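Long-range contacts in SnoaL-like domain-containing protein (Burkholderia thailandensis E264, PDB 3EC9), which is of unknown function but has an NTF2-like, SnoaL-type fold of the kind that in relatives often encloses a ligand-binding or catalytic pocket: residues A40-E45 / I122-Q127; A32-I37 / R56-I61; Q16-H21 / W115-G120. All coordinates share one frame; numbering follows the deposited sequence.

Contact 1. Residues A40-E45 / I122-Q127; sequences AIEWTE and IVHFEQ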
ATOM      1  N   ALA B  40      22.530   1.177  -6.283  1.00 17.77           N
ATOM      2  CA  ALA B  40      21.830   2.426  -6.020  1.00 21.36           C
ATOM      3  C   ALA B  40      20.443   2.192  -5.370  1.00 17.88           C
ATOM      4  O   ALA B  40      19.636   3.095  -5.328  1.00 16.18           O
ATOM      5  CB  ALA B  40      21.672   3.187  -7.336  1.00 24.42           C
ATOM      6  N   ILE B  41      20.207   1.000  -4.835  1.00 14.51           N
ATOM      7  CA  ILE B  41      18.903   0.668  -4.231  1.00 11.71           C
ATOM      8  C   ILE B  41      18.405   1.712  -3.212  1.00 12.17           C
ATOM      9  O   ILE B  41      19.174   2.162  -2.377  1.00 14.23           O
ATOM     10  CB  ILE B  41      18.968  -0.726  -3.499  1.00 15.15           C
ATOM     11  CG1 ILE B  41      17.591  -1.196  -3.010  1.00 14.60           C
ATOM     12  CG2 ILE B  41      19.963  -0.680  -2.348  1.00 14.60           C
ATOM     13  CD1 ILE B  41      16.573  -1.341  -4.105  1.00 12.76           C
ATOM     14  N   GLU B  42      17.110   2.049  -3.271  1.00 10.27           N
ATOM     15  CA  GLU B  42      16.389   2.718  -2.195  1.00 12.24           C
ATOM     16  C   GLU B  42      15.219   1.814  -1.794  1.00 13.04           C
ATOM     17  O   GLU B  42      14.292   1.622  -2.568  1.00 11.53           O
ATOM     18  CB  GLU B  42      15.935   4.107  -2.651  1.00 15.40           C
ATOM     19  CG  GLU B  42      17.120   5.006  -2.992  1.00 19.11           C
ATOM     20  CD  GLU B  42      16.728   6.415  -3.411  1.00 28.81           C
ATOM     21  OE1 GLU B  42      15.533   6.783  -3.295  1.00 37.22           O
ATOM     22  OE2 GLU B  42      17.641   7.155  -3.849  1.00 44.21           O
ATOM     23  N   TRP B  43      15.314   1.222  -0.613  1.00 11.30           N
ATOM     24  CA  TRP B  43      14.336   0.265  -0.105  1.00 10.33           C
ATOM     25  C   TRP B  43      13.699   0.884   1.146  1.00 10.36           C
ATOM     26  O   TRP B  43      14.342   1.043   2.192  1.00 11.98           O
ATOM     27  CB  TRP B  43      15.052  -1.032   0.212  1.00 11.93           C
ATOM     28  CG  TRP B  43      14.231  -2.093   0.799  1.00 13.19           C
ATOM     29  CD1 TRP B  43      13.576  -2.072   2.027  1.00 11.49           C
ATOM     30  CD2 TRP B  43      13.979  -3.389   0.249  1.00 10.89           C
ATOM     31  NE1 TRP B  43      12.956  -3.260   2.256  1.00 12.58           N
ATOM     32  CE2 TRP B  43      13.193  -4.101   1.196  1.00 10.71           C
ATOM     33  CE3 TRP B  43      14.374  -4.038  -0.929  1.00 10.28           C
ATOM     34  CZ2 TRP B  43      12.753  -5.422   0.983  1.00  9.89           C
ATOM     35  CZ3 TRP B  43      13.902  -5.369  -1.145  1.00  9.62           C
ATOM     36  CH2 TRP B  43      13.111  -6.030  -0.184  1.00 10.40           C
ATOM     37  N   THR B  44      12.438   1.269   1.004  1.00  9.06           N
ATOM     38  CA  THR B  44      11.699   1.953   2.031  1.00 10.46           C
ATOM     39  C   THR B  44      10.639   1.062   2.748  1.00  9.88           C
ATOM     40  O   THR B  44       9.664   0.588   2.163  1.00  8.51           O
ATOM     41  CB  THR B  44      10.997   3.214   1.504  1.00 11.27           C
ATOM     42  OG1 THR B  44      12.001   4.076   0.949  1.00 12.53           O
ATOM     43  CG2 THR B  44      10.200   3.896   2.613  1.00 11.65           C
ATOM     44  N   GLU B  45      10.863   0.848   4.033  1.00  9.17           N
ATOM     45  CA  GLU B  45       9.900   0.219   4.931  1.00 10.46           C
ATOM     46  C   GLU B  45       9.032   1.398   5.448  1.00 10.07           C
ATOM     47  O   GLU B  45       9.536   2.499   5.701  1.00  9.11           O
ATOM     48  CB  GLU B  45      10.608  -0.473   6.094  1.00 10.08           C
ATOM     49  CG  GLU B  45      11.423  -1.688   5.671  1.00  8.73           C
ATOM     50  CD  GLU B  45      10.582  -2.862   5.349  1.00 13.96           C
ATOM     51  OE1 GLU B  45       9.913  -3.393   6.243  1.00 11.06           O
ATOM     52  OE2 GLU B  45      10.630  -3.320   4.206  1.00 12.89           O
ATOM     53  N   ILE B 122      16.836  -4.219  -9.465  1.00 11.25           N
ATOM     54  CA  ILE B 122      15.849  -3.571  -8.610  1.00 11.21           C
ATOM     55  C   ILE B 122      16.483  -2.319  -7.995  1.00 10.85           C
ATOM     56  O   ILE B 122      17.469  -2.405  -7.258  1.00 12.24           O
ATOM     57  CB  ILE B 122      15.389  -4.536  -7.492  1.00 11.91           C
ATOM     58  CG1 ILE B 122      14.645  -5.758  -8.072  1.00 12.70           C
ATOM     59  CG2 ILE B 122      14.492  -3.825  -6.469  1.00 12.15           C
ATOM     60  CD1 ILE B 122      14.438  -6.886  -7.015  1.00 12.13           C
ATOM     61  N   VAL B 123      15.905  -1.162  -8.316  1.00 10.73           N
ATOM     62  CA  VAL B 123      16.407   0.126  -7.776  1.00 11.74           C
ATOM     63  C   VAL B 123      15.522   0.805  -6.709  1.00 11.01           C
ATOM     64  O   VAL B 123      15.959   1.700  -6.031  1.00 10.47           O
ATOM     65  CB  VAL B 123      16.628   1.137  -8.899  1.00 12.87           C
ATOM     66  CG1 VAL B 123      17.796   0.691  -9.789  1.00 12.99           C
ATOM     67  CG2 VAL B 123      15.389   1.438  -9.694  1.00 14.22           C
ATOM     68  N   HIS B 124      14.253   0.447  -6.644  0.50 11.75           N
ATOM     69  CA  HIS B 124      13.372   0.997  -5.595  0.50 12.26           C
ATOM     70  C   HIS B 124      12.369  -0.074  -5.121  0.50 10.35           C
ATOM     71  O   HIS B 124      11.830  -0.861  -5.909  0.50 11.45           O
ATOM     72  CB  HIS B 124      12.617   2.268  -6.053  0.50 13.48           C
ATOM     73  CG  HIS B 124      12.395   3.280  -4.956  0.50 12.88           C
ATOM     74  ND1 HIS B 124      11.350   3.209  -4.056  0.50 21.90           N
ATOM     75  CD2 HIS B 124      13.094   4.398  -4.632  0.50 15.14           C
ATOM     76  CE1 HIS B 124      11.425   4.229  -3.217  0.50 23.13           C
ATOM     77  NE2 HIS B 124      12.476   4.964  -3.543  0.50 22.52           N
ATOM     78  N   PHE B 125      12.132  -0.052  -3.817  1.00  8.91           N
ATOM     79  CA  PHE B 125      11.090  -0.840  -3.147  1.00 10.67           C
ATOM     80  C   PHE B 125      10.420   0.093  -2.159  1.00 12.66           C
ATOM     81  O   PHE B 125      11.093   0.844  -1.434  1.00 10.65           O
ATOM     82  CB  PHE B 125      11.695  -2.007  -2.367  1.00 10.18           C
ATOM     83  CG  PHE B 125      10.776  -2.655  -1.373  1.00  8.45           C
ATOM     84  CD1 PHE B 125      10.702  -2.194  -0.053  1.00  8.63           C
ATOM     85  CD2 PHE B 125       9.970  -3.716  -1.762  1.00  9.20           C
ATOM     86  CE1 PHE B 125       9.864  -2.825   0.836  1.00  9.53           C
ATOM     87  CE2 PHE B 125       9.121  -4.361  -0.839  1.00 10.32           C
ATOM     88  CZ  PHE B 125       9.083  -3.911   0.435  1.00 10.11           C
ATOM     89  N   GLU B 126       9.091   0.034  -2.110  1.00  9.64           N
ATOM     90  CA  GLU B 126       8.379   0.749  -1.058  1.00  9.48           C
ATOM     91  C   GLU B 126       7.224  -0.114  -0.518  1.00  9.36           C
ATOM     92  O   GLU B 126       6.440  -0.670  -1.297  1.00  9.93           O
ATOM     93  CB  GLU B 126       7.945   2.161  -1.488  1.00 10.44           C
ATOM     94  CG  GLU B 126       7.238   2.941  -0.338  1.00 10.97           C
ATOM     95  CD  GLU B 126       6.898   4.350  -0.671  1.00 13.35           C
ATOM     96  OE1 GLU B 126       7.075   4.783  -1.851  1.00 11.48           O
ATOM     97  OE2 GLU B 126       6.517   5.096   0.284  1.00 12.11           O
ATOM     98  N   GLN B 127       7.112  -0.188   0.805  1.00  9.09           N
ATOM     99  CA  GLN B 127       6.127  -1.003   1.479  1.00  8.94           C
ATOM    100  C   GLN B 127       4.919  -0.114   1.923  1.00 10.01           C
ATOM    101  O   GLN B 127       5.107   0.987   2.449  1.00  9.96           O
ATOM    102  CB  GLN B 127       6.774  -1.588   2.745  1.00  8.10           C
ATOM    103  CG  GLN B 127       5.870  -2.352   3.671  1.00  9.56           C
ATOM    104  CD  GLN B 127       6.537  -2.471   5.059  1.00  9.77           C
ATOM    105  OE1 GLN B 127       6.870  -1.449   5.711  1.00 10.93           O
ATOM    106  NE2 GLN B 127       6.753  -3.688   5.494  1.00 12.91           N
TER
HETATM  107  O   HOH W   1      16.846   4.384  -6.499  1.00 43.14           O
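Trp43 and Phe125, paired in register and on the same face of the sheet, both hold CG anti to the backbone N (chi1 177° and 165°), and their rings meet there. The six-membered ring of Trp43 stacks face to face on the Phe125 ring, centroids 3.9 Å apart and planes 20° from parallel. Phe125 CD1 sits off-centre over the indole, 3.4 Å from Trp43 CE2. The indole is also held by its N-H: Trp43 NE1 donates to Glu45 OE2 (3.0 Å), reaching that oxygen on its anti side. Strands 41-45 and 121-129 run parallel here, the parallel pair in the curved mixed sheet of the NTF2-like fold. Glu42 N to Val123 O, Phe125 N to Glu42 O and Gln127 N to Thr44 O bond them, as does a nearly straight bond of 2.8 Å from Thr44 N to Phe125 O. On the other face the Glu42 and His124 side chains are neighbours; in the conformer given, Glu42 CB packs 3.5 Å from His124 CD2. Glu126, on the face of Glu42 and His124, forms a salt bridge with Arg110 of the second subunit. At the Ala40 end a water donates to both Ala40 O and Val123 O.

Contact 2. Residues A32-I37 / R56-I61; sequences AMMADI and RSADEI
Met34, a selenomethionine, meets Ala58 through its selenium: SE lies 3.9 Å from Ala58 CB, and Met34 CB is almost as near to the same methyl. The chain folds back at chi2 (-75°), and SE also reaches Ile61, 4.1 Å from Ile61 CG2. Beside it Ile37 makes a looser contact, its CG2 branch standing 4.3 Å from Ala58 CB and equally far from Ile61 CD1. Ala58 and Ile61, three residues apart on one side of helix 58-72, thus each receive both Met34 and Ile37.

What sets the two partners lies just behind. A type I beta turn runs from Met34 to Ile37, closed by Ile37 N donating to Met34 O, and both side chains point at the other segment. On the far side Ser57 is the N-cap of helix 58-72, its OG accepting from Glu60 N at 3.1 Å. In the Glu60 conformer given, OE1 accepts from Arg56 N, just ahead of the cap, which meets it from above the carboxylate plane (2.9 Å). Further out, Trp43 and Ile41 of strand 41-45 lie against Ile61, Trp43 also touches Ile37, and Val62 extends the surface under Met34. In this way the end of helix 30-34 and the start of strand 37-38 are joined to the N-terminal turn of helix 58-72 over the sheet of the NTF2-like fold.

No hydrogen bond crosses between the segments, and the buried surface is a modest 187 Å². The contact therefore rests on van der Waals packing of aliphatic groups against the Met34 side chain, with the polar bonds confined to shaping each side separately.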
ATOM      1  N   ALA B  32      19.784 -15.283  -3.092  1.00 13.89           N
ATOM      2  CA  ALA B  32      18.883 -15.080  -4.247  1.00 13.16           C
ATOM      3  C   ALA B  32      17.960 -13.862  -4.051  1.00 14.28           C
ATOM      4  O   ALA B  32      17.707 -13.123  -5.000  1.00 12.73           O
ATOM      5  CB  ALA B  32      18.043 -16.355  -4.542  1.00 13.07           C
HETATM    6  N   MSE B  33      17.454 -13.651  -2.839  0.50 16.18           N
HETATM    7  CA  MSE B  33      16.634 -12.459  -2.572  0.50 18.20           C
HETATM    8  C   MSE B  33      17.304 -11.188  -3.036  0.50 15.15           C
HETATM    9  O   MSE B  33      16.656 -10.331  -3.643  0.50 15.10           O
HETATM   10  CB  MSE B  33      16.392 -12.287  -1.090  0.50 18.55           C
HETATM   11  CG  MSE B  33      15.323 -13.165  -0.550  0.50 22.92           C
HETATM   12 SE   MSE B  33      15.152 -12.678   1.311  0.37 29.73          SE
HETATM   13  CE  MSE B  33      14.603 -14.396   1.977  0.50 21.40           C
HETATM   14  N   MSE B  34      18.594 -11.059  -2.717  1.00 13.36           N
HETATM   15  CA  MSE B  34      19.331  -9.823  -2.949  1.00 13.93           C
HETATM   16  C   MSE B  34      20.124  -9.780  -4.268  1.00 13.33           C
HETATM   17  O   MSE B  34      20.745  -8.767  -4.590  1.00 14.25           O
HETATM   18  CB  MSE B  34      20.299  -9.528  -1.766  1.00 15.72           C
HETATM   19  CG  MSE B  34      19.669  -9.418  -0.386  1.00 17.04           C
HETATM   20 SE   MSE B  34      18.716  -7.699  -0.190  0.75 14.74          SE
HETATM   21  CE  MSE B  34      17.008  -8.381  -0.574  1.00 13.32           C
ATOM     22  N   ALA B  35      20.031 -10.834  -5.062  1.00 12.14           N
ATOM     23  CA  ALA B  35      20.891 -11.026  -6.266  1.00 11.48           C
ATOM     24  C   ALA B  35      20.740  -9.886  -7.280  1.00 14.15           C
ATOM     25  O   ALA B  35      21.737  -9.524  -7.959  1.00 17.10           O
ATOM     26  CB  ALA B  35      20.611 -12.348  -6.944  1.00 12.49           C
ATOM     27  N   ASP B  36      19.510  -9.346  -7.421  1.00 13.41           N
ATOM     28  CA  ASP B  36      19.237  -8.335  -8.439  1.00 12.68           C
ATOM     29  C   ASP B  36      19.104  -6.921  -7.848  1.00 12.91           C
ATOM     30  O   ASP B  36      18.678  -5.991  -8.542  1.00 12.69           O
ATOM     31  CB  ASP B  36      17.998  -8.682  -9.260  1.00 14.19           C
ATOM     32  CG  ASP B  36      18.151  -9.994  -9.993  1.00 14.80           C
ATOM     33  OD1 ASP B  36      19.191 -10.176 -10.704  1.00 14.82           O
ATOM     34  OD2 ASP B  36      17.251 -10.841  -9.849  1.00 16.64           O
ATOM     35  N   ILE B  37      19.485  -6.763  -6.577  1.00 11.58           N
ATOM     36  CA  ILE B  37      19.435  -5.463  -5.930  1.00 11.44           C
ATOM     37  C   ILE B  37      20.537  -4.565  -6.487  1.00 13.17           C
ATOM     38  O   ILE B  37      21.724  -4.925  -6.464  1.00 15.35           O
ATOM     39  CB  ILE B  37      19.549  -5.621  -4.401  1.00 13.48           C
ATOM     40  CG1 ILE B  37      18.338  -6.370  -3.855  1.00 14.33           C
ATOM     41  CG2 ILE B  37      19.630  -4.283  -3.655  1.00 12.63           C
ATOM     42  CD1 ILE B  37      16.952  -5.626  -3.852  1.00 13.87           C
ATOM     43  N   ARG B  56      19.890   1.495   1.845  1.00 14.53           N
ATOM     44  CA  ARG B  56      20.592   1.902   0.620  1.00 14.27           C
ATOM     45  C   ARG B  56      21.664   0.895   0.185  1.00 15.62           C
ATOM     46  O   ARG B  56      22.544   1.224  -0.621  1.00 13.84           O
ATOM     47  CB  ARG B  56      21.159   3.318   0.784  1.00 16.81           C
ATOM     48  CG  ARG B  56      20.055   4.367   0.974  1.00 16.04           C
ATOM     49  CD  ARG B  56      20.556   5.761   0.780  1.00 25.33           C
ATOM     50  NE  ARG B  56      19.483   6.596   0.260  1.00 36.09           N
ATOM     51  CZ  ARG B  56      18.542   7.172   0.997  1.00 37.26           C
ATOM     52  NH1 ARG B  56      18.530   7.034   2.330  1.00 42.68           N
ATOM     53  NH2 ARG B  56      17.599   7.897   0.378  1.00 35.85           N
ATOM     54  N   SER B  57      21.577  -0.336   0.685  1.00 13.64           N
ATOM     55  CA  SER B  57      22.422  -1.423   0.200  1.00 12.97           C
ATOM     56  C   SER B  57      21.758  -2.714   0.574  1.00 12.27           C
ATOM     57  O   SER B  57      20.942  -2.751   1.513  1.00 13.20           O
ATOM     58  CB  SER B  57      23.840  -1.412   0.838  1.00 15.09           C
ATOM     59  OG  SER B  57      23.805  -1.618   2.253  1.00 17.11           O
ATOM     60  N   ALA B  58      22.118  -3.764  -0.153  1.00 14.57           N
ATOM     61  CA  ALA B  58      21.678  -5.112   0.204  1.00 12.98           C
ATOM     62  C   ALA B  58      22.039  -5.460   1.662  1.00 13.39           C
ATOM     63  O   ALA B  58      21.207  -5.980   2.408  1.00 11.98           O
ATOM     64  CB  ALA B  58      22.254  -6.173  -0.759  1.00 13.20           C
ATOM     65  N   ASP B  59      23.261  -5.117   2.098  1.00 14.92           N
ATOM     66  CA  ASP B  59      23.690  -5.369   3.491  1.00 14.71           C
ATOM     67  C   ASP B  59      22.768  -4.738   4.500  1.00 13.10           C
ATOM     68  O   ASP B  59      22.403  -5.368   5.499  1.00 12.66           O
ATOM     69  CB  ASP B  59      25.132  -4.867   3.757  1.00 17.28           C
ATOM     70  CG  ASP B  59      25.530  -4.955   5.244  1.00 21.33           C
ATOM     71  OD1 ASP B  59      25.628  -6.076   5.806  1.00 24.68           O
ATOM     72  OD2 ASP B  59      25.733  -3.884   5.858  1.00 21.54           O
ATOM     73  N   GLU B  60      22.407  -3.474   4.258  0.50 10.65           N
ATOM     74  CA  GLU B  60      21.485  -2.760   5.141  0.50 11.90           C
ATOM     75  C   GLU B  60      20.143  -3.450   5.213  0.50  9.93           C
ATOM     76  O   GLU B  60      19.564  -3.636   6.292  0.50 10.67           O
ATOM     77  CB  GLU B  60      21.280  -1.323   4.664  0.50 12.33           C
ATOM     78  CG  GLU B  60      22.432  -0.394   5.008  0.50 13.80           C
ATOM     79  CD  GLU B  60      22.249   0.979   4.382  0.50 12.13           C
ATOM     80  OE1 GLU B  60      21.131   1.537   4.462  0.50 11.83           O
ATOM     81  OE2 GLU B  60      23.241   1.498   3.813  0.50 22.81           O
ATOM     82  N   ILE B  61      19.639  -3.826   4.045  1.00 10.14           N
ATOM     83  CA  ILE B  61      18.317  -4.440   3.979  1.00  9.81           C
ATOM     84  C   ILE B  61      18.326  -5.751   4.752  1.00 12.05           C
ATOM     85  O   ILE B  61      17.431  -6.042   5.543  1.00 11.57           O
ATOM     86  CB  ILE B  61      17.903  -4.658   2.512  1.00 10.59           C
ATOM     87  CG1 ILE B  61      17.761  -3.295   1.826  1.00 11.94           C
ATOM     88  CG2 ILE B  61      16.569  -5.435   2.443  1.00 12.16           C
ATOM     89  CD1 ILE B  61      17.884  -3.367   0.217  1.00 11.59           C
TER

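Contact 3. Residues Q16-H21 / W115-G120; sequences QIVADH and WRVDAG
Ile17, Val18 and His21 of helix 14-26 pack onto Trp115, Val117 and Gly120, where the N-terminal helix lies across the curved sheet of the NTF2-like fold. The helix and strand segments run at 123° to each other with axes 9.7 Å apart, a spacing filled by side chains with no hydrogen bond between the segments.

One CH-pi contact is present: Val18 CG1, anti to the backbone N, stands over the face of the Trp115 five-membered ring, 3.6 Å from its centroid and 12° off the normal. The other methyl, CG2, touches the root of the same side chain, 3.8 Å from Trp115 CB.

Among the aromatic contacts, Trp115 comes to His21 with the far end of its indole. Trp115 CH2 lies over the His21 ring, offset toward the rim and 3.5 Å from His21 CD2. The planes are inclined at 54°, so neither a stack nor a T-shaped pair results. Phe125 meets Trp115 edge to face and carries the aromatic packing on into strand 121-129.

The polar ends of both rings are satisfied outside these segments. His21 ND1 bonds to Met33 O, and its NE2 bonds to a bound glycerol, probably from the crystallisation liquor but consistent with a pocket here. Trp115 NE1 pairs with the hydroxyl of Tyr22. The ND1 bond to Met33 O probably restrains the imidazole; in the crystal the glycerol adds a second hold.

The apolar remainder lies toward the hairpin turn between strands 106-118 and 121-129. Val117 CG1 packs 4.0 Å from Ile17 CD1, and Ile122 also covers Ile17. At the turn, Gly120 has a positive phi, which favours glycine, and its carbonyl oxygen lies 3.5 Å from Ile17 CD1.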
ATOM      1  N   GLN B  16       9.354 -10.523 -13.877  1.00 10.42           N
ATOM      2  CA  GLN B  16      10.045 -11.795 -13.588  1.00 10.72           C
ATOM      3  C   GLN B  16      11.103 -11.642 -12.512  1.00 10.73           C
ATOM      4  O   GLN B  16      11.233 -12.484 -11.600  1.00 11.15           O
ATOM      5  CB  GLN B  16      10.651 -12.328 -14.877  1.00 11.69           C
ATOM      6  CG  GLN B  16       9.617 -12.836 -15.869  1.00 13.54           C
ATOM      7  CD  GLN B  16      10.250 -13.296 -17.151  1.00 15.63           C
ATOM      8  OE1 GLN B  16      10.860 -12.498 -17.832  1.00 12.14           O
ATOM      9  NE2 GLN B  16      10.190 -14.600 -17.450  1.00 12.13           N
ATOM     10  N   ILE B  17      11.865 -10.556 -12.595  1.00 10.02           N
ATOM     11  CA  ILE B  17      12.889 -10.253 -11.607  1.00  9.48           C
ATOM     12  C   ILE B  17      12.270 -10.132 -10.197  1.00  8.74           C
ATOM     13  O   ILE B  17      12.786 -10.638  -9.208  1.00 11.53           O
ATOM     14  CB  ILE B  17      13.656  -8.959 -11.987  1.00 11.00           C
ATOM     15  CG1 ILE B  17      14.467  -9.249 -13.258  1.00 13.62           C
ATOM     16  CG2 ILE B  17      14.602  -8.433 -10.838  1.00 11.17           C
ATOM     17  CD1 ILE B  17      15.135  -8.028 -13.931  1.00 12.68           C
ATOM     18  N   VAL B  18      11.146  -9.421 -10.106  1.00  9.95           N
ATOM     19  CA  VAL B  18      10.469  -9.262  -8.820  1.00 11.09           C
ATOM     20  C   VAL B  18       9.835 -10.572  -8.376  1.00 11.64           C
ATOM     21  O   VAL B  18       9.955 -10.958  -7.226  1.00 11.60           O
ATOM     22  CB  VAL B  18       9.426  -8.121  -8.897  1.00  9.08           C
ATOM     23  CG1 VAL B  18       8.496  -8.093  -7.646  1.00 10.75           C
ATOM     24  CG2 VAL B  18      10.151  -6.789  -9.079  1.00  9.88           C
ATOM     25  N   ALA B  19       9.199 -11.308  -9.302  1.00 11.29           N
ATOM     26  CA  ALA B  19       8.729 -12.655  -8.983  1.00 11.25           C
ATOM     27  C   ALA B  19       9.853 -13.542  -8.432  1.00  8.97           C
ATOM     28  O   ALA B  19       9.633 -14.298  -7.464  1.00 11.89           O
ATOM     29  CB  ALA B  19       8.083 -13.314 -10.217  1.00  9.66           C
ATOM     30  N   ASP B  20      11.031 -13.485  -9.057  1.00 11.15           N
ATOM     31  CA  ASP B  20      12.193 -14.259  -8.545  1.00 10.95           C
ATOM     32  C   ASP B  20      12.547 -13.876  -7.100  1.00 12.71           C
ATOM     33  O   ASP B  20      12.851 -14.728  -6.254  1.00 11.34           O
ATOM     34  CB  ASP B  20      13.420 -14.000  -9.386  1.00 12.26           C
ATOM     35  CG  ASP B  20      13.372 -14.679 -10.730  1.00 14.43           C
ATOM     36  OD1 ASP B  20      12.562 -15.602 -10.955  1.00 13.45           O
ATOM     37  OD2 ASP B  20      14.212 -14.298 -11.563  1.00 19.10           O
ATOM     38  N   HIS B  21      12.535 -12.566  -6.826  1.00 10.56           N
ATOM     39  CA  HIS B  21      12.733 -12.087  -5.453  1.00 10.50           C
ATOM     40  C   HIS B  21      11.736 -12.722  -4.478  1.00 12.59           C
ATOM     41  O   HIS B  21      12.113 -13.227  -3.435  1.00 13.26           O
ATOM     42  CB  HIS B  21      12.668 -10.551  -5.304  1.00 10.57           C
ATOM     43  CG  HIS B  21      12.643 -10.133  -3.887  1.00 10.47           C
ATOM     44  ND1 HIS B  21      13.790  -9.997  -3.137  1.00 13.28           N
ATOM     45  CD2 HIS B  21      11.608  -9.939  -3.035  1.00 12.62           C
ATOM     46  CE1 HIS B  21      13.458  -9.725  -1.888  1.00 12.93           C
ATOM     47  NE2 HIS B  21      12.145  -9.667  -1.803  1.00 11.87           N
ATOM     48  N   TRP B 115       7.668  -1.709  -6.659  1.00  9.74           N
ATOM     49  CA  TRP B 115       9.038  -2.000  -7.078  1.00  9.67           C
ATOM     50  C   TRP B 115       9.340  -1.253  -8.373  1.00 12.01           C
ATOM     51  O   TRP B 115       8.460  -1.153  -9.235  1.00 12.24           O
ATOM     52  CB  TRP B 115       9.184  -3.483  -7.425  1.00  8.30           C
ATOM     53  CG  TRP B 115       8.865  -4.452  -6.345  1.00 10.58           C
ATOM     54  CD1 TRP B 115       7.637  -4.970  -6.033  1.00 11.38           C
ATOM     55  CD2 TRP B 115       9.794  -5.055  -5.453  1.00  8.39           C
ATOM     56  NE1 TRP B 115       7.753  -5.878  -4.998  1.00 10.04           N
ATOM     57  CE2 TRP B 115       9.067  -5.935  -4.611  1.00  9.31           C
ATOM     58  CE3 TRP B 115      11.173  -4.947  -5.279  1.00  9.56           C
ATOM     59  CZ2 TRP B 115       9.688  -6.700  -3.619  1.00 10.62           C
ATOM     60  CZ3 TRP B 115      11.778  -5.705  -4.300  1.00 10.96           C
ATOM     61  CH2 TRP B 115      11.060  -6.554  -3.493  1.00 11.08           C
ATOM     62  N   ARG B 116      10.587  -0.815  -8.534  0.50 10.64           N
ATOM     63  CA  ARG B 116      11.073  -0.255  -9.806  0.50 12.57           C
ATOM     64  C   ARG B 116      12.382  -0.963 -10.183  0.50 12.11           C
ATOM     65  O   ARG B 116      13.262  -1.131  -9.345  0.50 11.22           O
ATOM     66  CB  ARG B 116      11.302   1.260  -9.694  0.50 12.90           C
ATOM     67  CG  ARG B 116      11.745   1.925 -11.012  0.50 15.12           C
ATOM     68  CD  ARG B 116      11.620   3.466 -10.988  0.50 17.11           C
ATOM     69  NE  ARG B 116      12.508   4.102 -10.010  0.50 26.81           N
ATOM     70  CZ  ARG B 116      12.136   4.624  -8.838  0.50 30.13           C
ATOM     71  NH1 ARG B 116      10.862   4.616  -8.446  0.50 24.35           N
ATOM     72  NH2 ARG B 116      13.054   5.171  -8.054  0.50 24.90           N
ATOM     73  N   VAL B 117      12.468  -1.396 -11.444  1.00 11.58           N
ATOM     74  CA  VAL B 117      13.656  -2.050 -12.001  1.00 11.55           C
ATOM     75  C   VAL B 117      14.191  -1.135 -13.103  1.00 13.98           C
ATOM     76  O   VAL B 117      13.426  -0.553 -13.909  1.00 13.76           O
ATOM     77  CB  VAL B 117      13.289  -3.451 -12.534  1.00 10.80           C
ATOM     78  CG1 VAL B 117      14.484  -4.151 -13.227  1.00 13.48           C
ATOM     79  CG2 VAL B 117      12.771  -4.304 -11.383  1.00 11.32           C
ATOM     80  N   ASP B 118      15.515  -0.993 -13.129  1.00 12.31           N
ATOM     81  CA  ASP B 118      16.220  -0.296 -14.200  1.00 14.67           C
ATOM     82  C   ASP B 118      17.431  -1.162 -14.619  1.00 14.02           C
ATOM     83  O   ASP B 118      18.212  -1.620 -13.785  1.00 15.09           O
ATOM     84  CB  ASP B 118      16.685   1.074 -13.687  1.00 16.39           C
ATOM     85  CG  ASP B 118      17.349   1.944 -14.782  1.00 22.50           C
ATOM     86  OD1 ASP B 118      17.145   1.681 -15.986  1.00 29.88           O
ATOM     87  OD2 ASP B 118      18.042   2.904 -14.400  1.00 38.33           O
ATOM     88  N   ALA B 119      17.516  -1.424 -15.916  1.00 16.83           N
ATOM     89  CA  ALA B 119      18.652  -2.140 -16.489  1.00 18.03           C
ATOM     90  C   ALA B 119      18.880  -3.463 -15.764  1.00 16.62           C
ATOM     91  O   ALA B 119      20.000  -3.807 -15.416  1.00 17.82           O
ATOM     92  CB  ALA B 119      19.909  -1.276 -16.407  1.00 19.21           C
ATOM     93  N   GLY B 120      17.792  -4.184 -15.516  1.00 14.93           N
ATOM     94  CA  GLY B 120      17.852  -5.508 -14.931  1.00 17.96           C
ATOM     95  C   GLY B 120      18.071  -5.594 -13.432  1.00 17.58           C
ATOM     96  O   GLY B 120      18.256  -6.695 -12.895  1.00 15.60           O
TER

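Contact 1 is a strand pair within the sheet, whereas contact 2 joins helix 30-34 and the following Ile37 to helix 58-72 above it and contact 3 sets helix 14-26 against it. Contact 3 is the most buried; contacts 1 and 2 are partly buried, and of the three, contact 1 alone has a residue touching the second subunit. Backbone hydrogen bonds and an aromatic stack hold contact 1, while nothing but apolar packing crosses contact 2 and mixed aromatic and apolar packing crosses contact 3. Contacts 1 and 3 lie on neighbouring strands, 121-129 and 106-118, with Val123 N 2.8 Å from Arg116 O, a probable hydrogen bond, and contact 2 meets contact 1 where Ile61 CD1 packs 3.7 Å from Trp43 CB.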